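PDB 6T3T: 4-hydroxy-tetrahydrodipicolinate synthase from Methylacidiphilum fumariolicum SolV, which probably catalyses the condensation of pyruvate with aspartate beta-semialdehyde to 4-hydroxy-tetrahydrodipicolinate, a step of lysine biosynthesis, through a Schiff-base intermediate. Local coordinates for residues 28-33 and 210-215; 249-254 and 265-270. All blocks are in the same frame, centred on the assembly; numbering follows the deposited sequence.

Contact 1: residues 28-33 and 210-215; sequences LEHQIE and LFPRPV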
loop_
_atom_site.group_PDB
_atom_site.type_symbol
_atom_site.label_atom_id
_atom_site.label_comp_id
_atom_site.label_asym_id
_atom_site.label_seq_id
_atom_site.Cartn_x
_atom_site.Cartn_y
_atom_site.Cartn_z
ATOM N N LEU A 28 -17.136 1.791 34.599
ATOM C CA LEU A 28 -16.766 3.180 34.835
ATOM C C LEU A 28 -16.101 3.349 36.198
ATOM O O LEU A 28 -15.097 4.052 36.319
ATOM C CB LEU A 28 -17.999 4.068 34.683
ATOM C CG LEU A 28 -18.398 4.249 33.222
ATOM C CD1 LEU A 28 -19.732 4.991 33.072
ATOM C CD2 LEU A 28 -17.283 4.989 32.519
ATOM N N GLU A 29 -16.634 2.697 37.233
ATOM C CA GLU A 29 -16.012 2.775 38.553
ATOM C C GLU A 29 -14.609 2.184 38.545
ATOM O O GLU A 29 -13.703 2.719 39.189
ATOM C CB GLU A 29 -16.878 2.077 39.595
ATOM C CG GLU A 29 -18.240 2.753 39.820
ATOM C CD GLU A 29 -18.143 4.182 40.395
ATOM O OE1 GLU A 29 -17.079 4.577 40.938
ATOM O OE2 GLU A 29 -19.160 4.909 40.329
ATOM N N HIS A 30 -14.415 1.057 37.857
ATOM C CA HIS A 30 -13.076 0.469 37.792
ATOM C C HIS A 30 -12.095 1.436 37.130
ATOM O O HIS A 30 -10.929 1.518 37.538
ATOM C CB HIS A 30 -13.129 -0.887 37.060
ATOM C CG HIS A 30 -11.895 -1.730 37.242
ATOM N ND1 HIS A 30 -11.413 -2.100 38.485
ATOM C CD2 HIS A 30 -11.048 -2.285 36.335
ATOM C CE1 HIS A 30 -10.321 -2.830 38.335
ATOM N NE2 HIS A 30 -10.071 -2.948 37.043
ATOM N N GLN A 31 -12.558 2.202 36.124
ATOM C CA GLN A 31 -11.694 3.207 35.502
ATOM C C GLN A 31 -11.318 4.301 36.508
ATOM O O GLN A 31 -10.134 4.617 36.680
ATOM C CB GLN A 31 -12.367 3.824 34.267
ATOM C CG GLN A 31 -12.676 2.836 33.090
ATOM C CD GLN A 31 -11.420 2.140 32.582
ATOM O OE1 GLN A 31 -10.479 2.793 32.122
ATOM N NE2 GLN A 31 -11.365 0.825 32.746
ATOM N N ILE A 32 -12.317 4.880 37.183
ATOM C CA ILE A 32 -12.089 5.984 38.121
ATOM C C ILE A 32 -11.148 5.563 39.245
ATOM O O ILE A 32 -10.385 6.378 39.776
ATOM C CB ILE A 32 -13.437 6.468 38.695
ATOM C CG1 ILE A 32 -14.290 7.105 37.606
ATOM C CG2 ILE A 32 -13.219 7.411 39.899
ATOM C CD1 ILE A 32 -15.751 7.222 37.989
ATOM N N GLU A 33 -11.237 4.302 39.669
ATOM C CA GLU A 33 -10.428 3.791 40.776
ATOM C C GLU A 33 -8.994 3.515 40.378
ATOM O O GLU A 33 -8.187 3.152 41.238
ATOM C CB GLU A 33 -11.023 2.474 41.319
ATOM C CG GLU A 33 -12.303 2.601 42.149
ATOM C CD GLU A 33 -13.034 1.251 42.221
ATOM O OE1 GLU A 33 -12.491 0.265 41.651
ATOM O OE2 GLU A 33 -14.153 1.180 42.794
ATOM N N LEU A 210 -9.241 -3.061 30.144
ATOM C CA LEU A 210 -8.874 -4.259 30.865
ATOM C C LEU A 210 -7.885 -3.973 31.973
ATOM O O LEU A 210 -8.063 -4.459 33.095
ATOM C CB LEU A 210 -8.264 -5.280 29.902
ATOM C CG LEU A 210 -9.184 -5.954 28.881
ATOM C CD1 LEU A 210 -8.321 -6.612 27.805
ATOM C CD2 LEU A 210 -10.136 -7.000 29.549
ATOM N N PHE A 211 -6.870 -3.155 31.679
ATOM C CA PHE A 211 -5.757 -2.889 32.593
ATOM C C PHE A 211 -5.572 -1.381 32.711
ATOM O O PHE A 211 -4.570 -0.825 32.239
ATOM C CB PHE A 211 -4.481 -3.586 32.118
ATOM C CG PHE A 211 -4.617 -5.077 32.023
ATOM C CD1 PHE A 211 -4.611 -5.858 33.171
ATOM C CD2 PHE A 211 -4.778 -5.698 30.787
ATOM C CE1 PHE A 211 -4.744 -7.249 33.099
ATOM C CE2 PHE A 211 -4.938 -7.098 30.696
ATOM C CZ PHE A 211 -4.908 -7.876 31.869
ATOM N N PRO A 212 -6.527 -0.691 33.347
ATOM C CA PRO A 212 -6.427 0.780 33.462
ATOM C C PRO A 212 -5.191 1.264 34.207
ATOM O O PRO A 212 -4.509 2.173 33.736
ATOM C CB PRO A 212 -7.729 1.157 34.207
ATOM C CG PRO A 212 -8.133 -0.076 34.923
ATOM C CD PRO A 212 -7.745 -1.215 33.995
ATOM N N ARG A 213 -4.869 0.690 35.359
ATOM C CA ARG A 213 -3.696 1.179 36.084
ATOM C C ARG A 213 -2.388 0.962 35.340
ATOM O O ARG A 213 -1.581 1.905 35.284
ATOM C CB ARG A 213 -3.595 0.540 37.466
ATOM C CG ARG A 213 -3.982 1.405 38.624
ATOM C CD ARG A 213 -3.536 0.784 39.943
ATOM N NE ARG A 213 -3.113 1.800 40.877
ATOM C CZ ARG A 213 -3.888 2.244 41.858
ATOM N NH1 ARG A 213 -3.454 3.180 42.669
ATOM N NH2 ARG A 213 -5.101 1.742 42.023
ATOM N N PRO A 214 -2.080 -0.233 34.802
ATOM C CA PRO A 214 -0.817 -0.382 34.055
ATOM C C PRO A 214 -0.708 0.501 32.812
ATOM O O PRO A 214 0.373 1.027 32.525
ATOM C CB PRO A 214 -0.810 -1.879 33.718
ATOM C CG PRO A 214 -1.617 -2.504 34.800
ATOM C CD PRO A 214 -2.758 -1.532 34.949
ATOM N N VAL A 215 -1.782 0.631 32.030
ATOM C CA VAL A 215 -1.725 1.453 30.820
ATOM C C VAL A 215 -1.496 2.914 31.179
ATOM O O VAL A 215 -0.695 3.607 30.544
ATOM C CB VAL A 215 -3.009 1.280 29.984
ATOM C CG1 VAL A 215 -3.105 2.353 28.924
ATOM C CG2 VAL A 215 -3.032 -0.099 29.333
#

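Contact 2: residues 249-254 and 265-270; sequences NPVPVK and LELRLP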
loop_
_atom_site.group_PDB
_atom_site.type_symbol
_atom_site.label_atom_id
_atom_site.label_comp_id
_atom_site.label_asym_id
_atom_site.label_seq_id
_atom_site.Cartn_x
_atom_site.Cartn_y
_atom_site.Cartn_z
ATOM N N ASN A 249 -11.098 -4.259 16.443
ATOM C CA ASN A 249 -11.612 -3.637 17.647
ATOM C C ASN A 249 -13.052 -3.179 17.412
ATOM O O ASN A 249 -13.337 -2.591 16.370
ATOM C CB ASN A 249 -10.707 -2.455 18.003
ATOM C CG ASN A 249 -11.186 -1.704 19.217
ATOM O OD1 ASN A 249 -11.295 -2.257 20.309
ATOM N ND2 ASN A 249 -11.509 -0.446 19.026
ATOM N N PRO A 250 -13.990 -3.409 18.355
ATOM C CA PRO A 250 -13.845 -3.916 19.733
ATOM C C PRO A 250 -14.092 -5.399 19.978
ATOM O O PRO A 250 -14.343 -5.737 21.139
ATOM C CB PRO A 250 -14.910 -3.127 20.487
ATOM C CG PRO A 250 -16.069 -3.095 19.472
ATOM C CD PRO A 250 -15.365 -2.914 18.112
ATOM N N VAL A 251 -14.051 -6.274 18.963
ATOM C CA VAL A 251 -14.331 -7.688 19.218
ATOM C C VAL A 251 -13.352 -8.295 20.212
ATOM O O VAL A 251 -13.809 -8.937 21.175
ATOM C CB VAL A 251 -14.386 -8.485 17.901
ATOM C CG1 VAL A 251 -14.672 -9.932 18.227
ATOM C CG2 VAL A 251 -15.436 -7.934 16.959
ATOM N N PRO A 252 -12.022 -8.144 20.061
ATOM C CA PRO A 252 -11.120 -8.725 21.085
ATOM C C PRO A 252 -11.311 -8.126 22.470
ATOM O O PRO A 252 -11.406 -8.882 23.444
ATOM C CB PRO A 252 -9.716 -8.455 20.522
ATOM C CG PRO A 252 -9.925 -8.278 19.047
ATOM C CD PRO A 252 -11.247 -7.541 18.954
ATOM N N VAL A 253 -11.364 -6.796 22.602
ATOM C CA VAL A 253 -11.472 -6.236 23.947
ATOM C C VAL A 253 -12.817 -6.595 24.577
ATOM O O VAL A 253 -12.893 -6.889 25.771
ATOM C CB VAL A 253 -11.213 -4.716 23.964
ATOM C CG1 VAL A 253 -12.375 -3.898 23.359
ATOM C CG2 VAL A 253 -10.953 -4.276 25.388
ATOM N N LYS A 254 -13.891 -6.627 23.796
ATOM C CA LYS A 254 -15.154 -7.024 24.415
ATOM C C LYS A 254 -15.150 -8.522 24.735
ATOM O O LYS A 254 -15.701 -8.941 25.756
ATOM C CB LYS A 254 -16.349 -6.645 23.526
ATOM C CG LYS A 254 -17.703 -7.035 24.147
ATOM C CD LYS A 254 -18.886 -6.546 23.331
ATOM C CE LYS A 254 -19.337 -5.161 23.748
ATOM N NZ LYS A 254 -20.690 -4.907 23.145
ATOM N N LEU A 265 -20.797 -11.096 25.998
ATOM C CA LEU A 265 -20.222 -11.082 24.659
ATOM C C LEU A 265 -21.392 -10.969 23.686
ATOM O O LEU A 265 -21.850 -11.942 23.084
ATOM C CB LEU A 265 -19.359 -12.304 24.389
ATOM C CG LEU A 265 -18.723 -12.266 22.997
ATOM C CD1 LEU A 265 -18.330 -10.841 22.636
ATOM C CD2 LEU A 265 -17.522 -13.162 22.967
ATOM N N GLU A 266 -21.958 -9.774 23.654
ATOM C CA GLU A 266 -22.991 -9.394 22.702
ATOM C C GLU A 266 -22.403 -8.356 21.757
ATOM O O GLU A 266 -22.050 -7.253 22.183
ATOM C CB GLU A 266 -24.215 -8.833 23.406
ATOM C CG GLU A 266 -25.510 -9.264 22.803
ATOM C CD GLU A 266 -26.682 -8.869 23.652
ATOM O OE1 GLU A 266 -27.119 -9.719 24.440
ATOM O OE2 GLU A 266 -27.198 -7.742 23.494
ATOM N N LEU A 267 -22.268 -8.725 20.497
ATOM C CA LEU A 267 -21.822 -7.827 19.451
ATOM C C LEU A 267 -22.966 -7.604 18.471
ATOM O O LEU A 267 -23.723 -8.533 18.160
ATOM C CB LEU A 267 -20.598 -8.396 18.735
ATOM C CG LEU A 267 -19.383 -8.553 19.634
ATOM C CD1 LEU A 267 -18.462 -9.679 19.156
ATOM C CD2 LEU A 267 -18.650 -7.236 19.689
ATOM N N ARG A 268 -23.078 -6.393 17.971
ATOM C CA ARG A 268 -24.087 -6.099 16.964
ATOM C C ARG A 268 -23.497 -6.244 15.568
ATOM O O ARG A 268 -22.420 -5.701 15.280
ATOM C CB ARG A 268 -24.639 -4.696 17.180
ATOM C CG ARG A 268 -25.434 -4.612 18.474
ATOM C CD ARG A 268 -25.901 -3.178 18.814
ATOM N NE ARG A 268 -26.873 -3.236 19.902
ATOM C CZ ARG A 268 -27.677 -2.239 20.262
ATOM N NH1 ARG A 268 -27.656 -1.065 19.626
ATOM N NH2 ARG A 268 -28.521 -2.432 21.260
ATOM N N LEU A 269 -24.213 -6.971 14.715
ATOM C CA LEU A 269 -23.823 -7.139 13.329
ATOM C C LEU A 269 -23.697 -5.776 12.657
ATOM O O LEU A 269 -24.546 -4.906 12.855
ATOM C CB LEU A 269 -24.839 -8.021 12.602
ATOM C CG LEU A 269 -24.812 -9.539 12.904
ATOM C CD1 LEU A 269 -25.981 -10.296 12.266
ATOM C CD2 LEU A 269 -23.491 -10.130 12.465
ATOM N N PRO A 270 -22.689 -5.575 11.796
ATOM C CA PRO A 270 -21.866 -6.607 11.146
ATOM C C PRO A 270 -20.662 -7.164 11.944
ATOM O O PRO A 270 -19.904 -7.956 11.389
ATOM C CB PRO A 270 -21.385 -5.884 9.875
ATOM C CG PRO A 270 -21.157 -4.435 10.370
ATOM C CD PRO A 270 -22.329 -4.210 11.353
#

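Contact 1: residues 28-33 and 210-215
His30 and Gln31 of helix 21-32 both press on the ring of Pro212, the first residue of helix 212-223, and so bring together the helices that follow the first and the eighth strand of a TIM barrel. Strands 5-9 and 202-205 lie side by side where the barrel closes, and this contact joins their helices outside it. His30 is exposed to solvent. CG stands anti to the backbone N (chi1 -165°), which carries CD2 to 3.9 Å from Pro212 CG, with NE2 of the same ring 4.1 Å from that CG; ring and pyrrolidine cross at about a right angle. Gln31 is buried. The flat amide passes across the proline with OE1 3.8 Å and NE2 3.9 Å from Pro212 CB, contacts of van der Waals kind. Its polar ends are satisfied elsewhere: OE1 is hydrogen-bonded to Thr8 OG1 on the first strand, NE2 to Ser208 O just before helix 212-223. Glutamine suits the place because one amide can both accept from the first strand and donate to the loop beyond the eighth, and this pair of bonds should fix which way round the amide lies. Proline suits the other side: in the first turn of a helix its missing N-H costs no helical bond, and its compact ring offers CG to the imidazole and CB to the amide. Phe211, at the N-cap position, sends its ring to helix 276-295. At the end of the first segment Glu33 contributes its backbone: its O lies 3.5 Å from Arg213 NH2, at an angle too poor for a hydrogen bond, while that same NH2 is hydrogen-bonded to OD1 of the next residue, Asn34.

Contact 2: residues 249-254 and 265-270
Lys254 reaches from the first turn of helix 251-259 to the chain that returns after it, and its NZ donates a hydrogen bond of 2.9 Å to Glu266 O. The C=O...N angle of 168° puts the ammonium nearly in line with the carbonyl. The close packing lies beside this bond, around Leu267. With CG anti to the backbone N (chi1 -180°) the lysine runs out extended, then bends at chi3 (-90°), which turns its end to the carbonyl. Its methylenes run antiparallel to the Leu267 side chain, CD 3.7 Å from Leu267 CD2. The other methyl of that leucine, CD1, meets Val251 CG1 at 3.9 Å, so a branched side chain serves both helix residues. Lysine fits here because its methylenes can pack in a buried place while NZ finds polar partners: besides Glu266 O it has a salt bridge to Glu47 OE2 and a hydrogen bond to Ser12 O. CB of Glu266 points away from the helix, and its OE2 is hydrogen-bonded to Gly17 N.

The solvent side is looser: exposed Leu265 touches Lys254 CG through CD1 at 4.1 Å. Asn249, just before the helix, is hydrogen-bonded to Thr45, predicted to bind pyruvate. The arrangement is that of a C-terminal helical extension on a TIM barrel, whose helix 251-259 begins beside the probable active site.

Contact 1 closes before contact 2 opens along the chain, and their centres lie 20 Å apart. Contact 1 belongs to the barrel proper; contact 2 lies in the C-terminal part, between helix 251-259 and the loop leading to helix 276-295. They nevertheless meet directly: Leu210 CG is 4.3 Å from Val253 CG2, and Leu210 also packs on Ala256 and Leu257 of helix 251-259. Pro214 in turn touches helix 276-295. In sequence the barrel is complete before the extension, which packs against the closing region, while Leu269 and Pro270 pack on Thr82 and Asn80 of the second subunit of the tetramer.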